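DNA repair and telomere maintenance protein nbs1 (Schizosaccharomyces pombe, PDB 3HUF) serves in the MRN complex in DNA double-strand break repair and telomere maintenance, its FHA and BRCT domains binding phosphorylated proteins such as Ctp1. Local coordinates at residues Phe151-Gln156 / Thr173-Asp178. Sequence-based numbering, arbitrary orientation.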
loop_
_atom_site.group_PDB
_atom_site.type_symbol
_atom_site.label_atom_id
_atom_site.label_comp_id
_atom_site.label_asym_id
_atom_site.label_seq_id
_atom_site.Cartn_x
_atom_site.Cartn_y
_atom_site.Cartn_z
ATOM N N PHE A 151 4.923 4.450 1.342
ATOM C CA PHE A 151 4.994 5.895 1.337
ATOM C C PHE A 151 6.290 6.313 0.689
ATOM O O PHE A 151 7.348 5.896 1.139
ATOM C CB PHE A 151 4.942 6.442 2.771
ATOM C CG PHE A 151 5.028 7.949 2.849
ATOM C CD1 PHE A 151 3.886 8.719 2.795
ATOM C CD2 PHE A 151 6.272 8.594 2.964
ATOM C CE1 PHE A 151 3.959 10.109 2.858
ATOM C CE2 PHE A 151 6.356 9.981 3.029
ATOM C CZ PHE A 151 5.199 10.741 2.983
ATOM N N VAL A 152 6.200 7.141 -0.356
ATOM C CA VAL A 152 7.385 7.634 -1.049
ATOM C C VAL A 152 7.828 8.961 -0.484
ATOM O O VAL A 152 7.172 9.971 -0.725
ATOM C CB VAL A 152 7.128 7.876 -2.554
ATOM C CG1 VAL A 152 8.454 8.198 -3.269
ATOM C CG2 VAL A 152 6.428 6.668 -3.179
ATOM N N MET A 153 8.939 8.970 0.246
ATOM C CA MET A 153 9.495 10.228 0.755
ATOM C C MET A 153 10.232 10.932 -0.359
ATOM O O MET A 153 10.754 10.264 -1.262
ATOM C CB MET A 153 10.454 9.970 1.916
ATOM C CG MET A 153 11.431 8.862 1.656
ATOM S SD MET A 153 12.892 8.811 2.715
ATOM C CE MET A 153 12.261 9.186 4.300
ATOM N N ASN A 154 10.284 12.266 -0.304
ATOM C CA ASN A 154 11.141 13.026 -1.221
ATOM C C ASN A 154 12.609 12.692 -0.988
ATOM O O ASN A 154 12.983 12.229 0.100
ATOM C CB ASN A 154 10.959 14.557 -1.097
ATOM C CG ASN A 154 9.511 14.996 -1.207
ATOM O OD1 ASN A 154 8.656 14.268 -1.744
ATOM N ND2 ASN A 154 9.216 16.197 -0.679
ATOM N N ARG A 155 13.419 12.912 -2.025
ATOM C CA ARG A 155 14.877 12.877 -1.919
ATOM C C ARG A 155 15.294 13.626 -0.662
ATOM O O ARG A 155 15.054 14.833 -0.546
ATOM C CB ARG A 155 15.493 13.550 -3.145
ATOM C CG ARG A 155 16.974 13.336 -3.344
ATOM C CD ARG A 155 17.472 14.173 -4.528
ATOM N NE ARG A 155 18.911 14.079 -4.713
ATOM C CZ ARG A 155 19.489 13.318 -5.639
ATOM N NH1 ARG A 155 18.739 12.593 -6.467
ATOM N NH2 ARG A 155 20.817 13.281 -5.740
ATOM N N GLN A 156 15.891 12.903 0.284
ATOM C CA GLN A 156 16.292 13.469 1.580
ATOM C C GLN A 156 17.519 14.333 1.388
ATOM O O GLN A 156 18.628 13.993 1.842
ATOM C CB GLN A 156 16.590 12.359 2.587
ATOM C CG GLN A 156 16.417 12.773 4.036
ATOM C CD GLN A 156 16.848 11.685 5.003
ATOM O OE1 GLN A 156 16.334 10.567 4.960
ATOM N NE2 GLN A 156 17.785 12.012 5.892
ATOM N N THR A 173 3.969 2.033 8.138
ATOM C CA THR A 173 3.958 1.995 6.691
ATOM C C THR A 173 5.395 1.751 6.225
ATOM O O THR A 173 6.340 2.125 6.914
ATOM C CB THR A 173 3.425 3.314 6.149
ATOM O OG1 THR A 173 2.151 3.561 6.744
ATOM C CG2 THR A 173 3.260 3.283 4.644
ATOM N N VAL A 174 5.547 1.083 5.085
ATOM C CA VAL A 174 6.849 0.854 4.469
ATOM C C VAL A 174 7.277 2.126 3.721
ATOM O O VAL A 174 6.576 2.618 2.852
ATOM C CB VAL A 174 6.793 -0.365 3.500
ATOM C CG1 VAL A 174 8.158 -0.619 2.852
ATOM C CG2 VAL A 174 6.320 -1.614 4.239
ATOM N N ILE A 175 8.438 2.673 4.076
ATOM C CA ILE A 175 8.884 3.906 3.455
ATOM C C ILE A 175 9.816 3.588 2.301
ATOM O O ILE A 175 10.777 2.853 2.438
ATOM C CB ILE A 175 9.530 4.861 4.492
ATOM C CG1 ILE A 175 8.474 5.304 5.524
ATOM C CG2 ILE A 175 10.190 6.071 3.791
ATOM C CD1 ILE A 175 9.078 6.029 6.691
ATOM N N ILE A 176 9.505 4.114 1.129
ATOM C CA ILE A 176 10.337 3.826 -0.020
ATOM C C ILE A 176 10.826 5.132 -0.610
ATOM O O ILE A 176 10.467 6.216 -0.129
ATOM C CB ILE A 176 9.553 3.007 -1.077
ATOM C CG1 ILE A 176 8.232 3.705 -1.421
ATOM C CG2 ILE A 176 9.326 1.582 -0.573
ATOM C CD1 ILE A 176 7.413 2.992 -2.480
ATOM N N ASP A 177 11.625 5.028 -1.661
ATOM C CA ASP A 177 12.010 6.203 -2.399
ATOM C C ASP A 177 12.069 5.945 -3.891
ATOM O O ASP A 177 11.681 4.881 -4.367
ATOM C CB ASP A 177 13.320 6.813 -1.863
ATOM C CG ASP A 177 14.531 5.894 -2.009
ATOM O OD1 ASP A 177 15.560 6.238 -1.411
ATOM O OD2 ASP A 177 14.505 4.856 -2.713
ATOM N N ASP A 178 12.543 6.972 -4.591
ATOM C CA ASP A 178 12.818 7.015 -6.022
ATOM C C ASP A 178 13.447 5.744 -6.597
ATOM O O ASP A 178 13.042 5.272 -7.656
ATOM C CB ASP A 178 13.805 8.176 -6.228
ATOM C CG ASP A 178 13.734 8.763 -7.596
ATOM O OD1 ASP A 178 12.881 9.658 -7.791
ATOM O OD2 ASP A 178 14.552 8.355 -8.461
HETATM O O HOH W 1 12.429 9.719 -3.355
#
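The ring of F151 turns away from T173: its CG is anti to the backbone N (chi1 179°). F151 CB is what rests on T173 CG2, at 4.0 Å. The F151 side chain packs on T165 and A168 of helix 163-170. The flat peptide carbonyl of F151 takes I176 N at 2.8 Å, with the donor tilted 28° from the carbonyl plane. I175 CA also approaches this F151 O, as a CA-H...O contact of 3.4 Å. F151 N donates to V174 O at 2.9 Å and M153 N to I176 O at 3.2 Å. This is a parallel ladder pairing F151 with I175 and V152 with I176.

V152 and I176 share one sheet face, V152 CG2 touching I176 CD1 at 3.9 Å. F151 and I175 lie on the other. There M153 crosses I175 at about a right angle, its CG, SD and CE meeting I175 CG2, CG nearest at 3.7 Å. Past the strands, a water donates to M153 O and accepts from D178 N. D177 is the N-cap of helix 178-184, and its OD2 bonds S179 OG.

The two strands and helix 163-170 form a beta-alpha-beta crossover of the first BRCT domain. Strand 118-120 flanks strand 150-152 on the side opposite strand 174-176, and V152 touches its I118 and F120. Strand 174-176 is the sheet edge. Helix 198-209 lies against it, through L202 on V174 and F205 on I175.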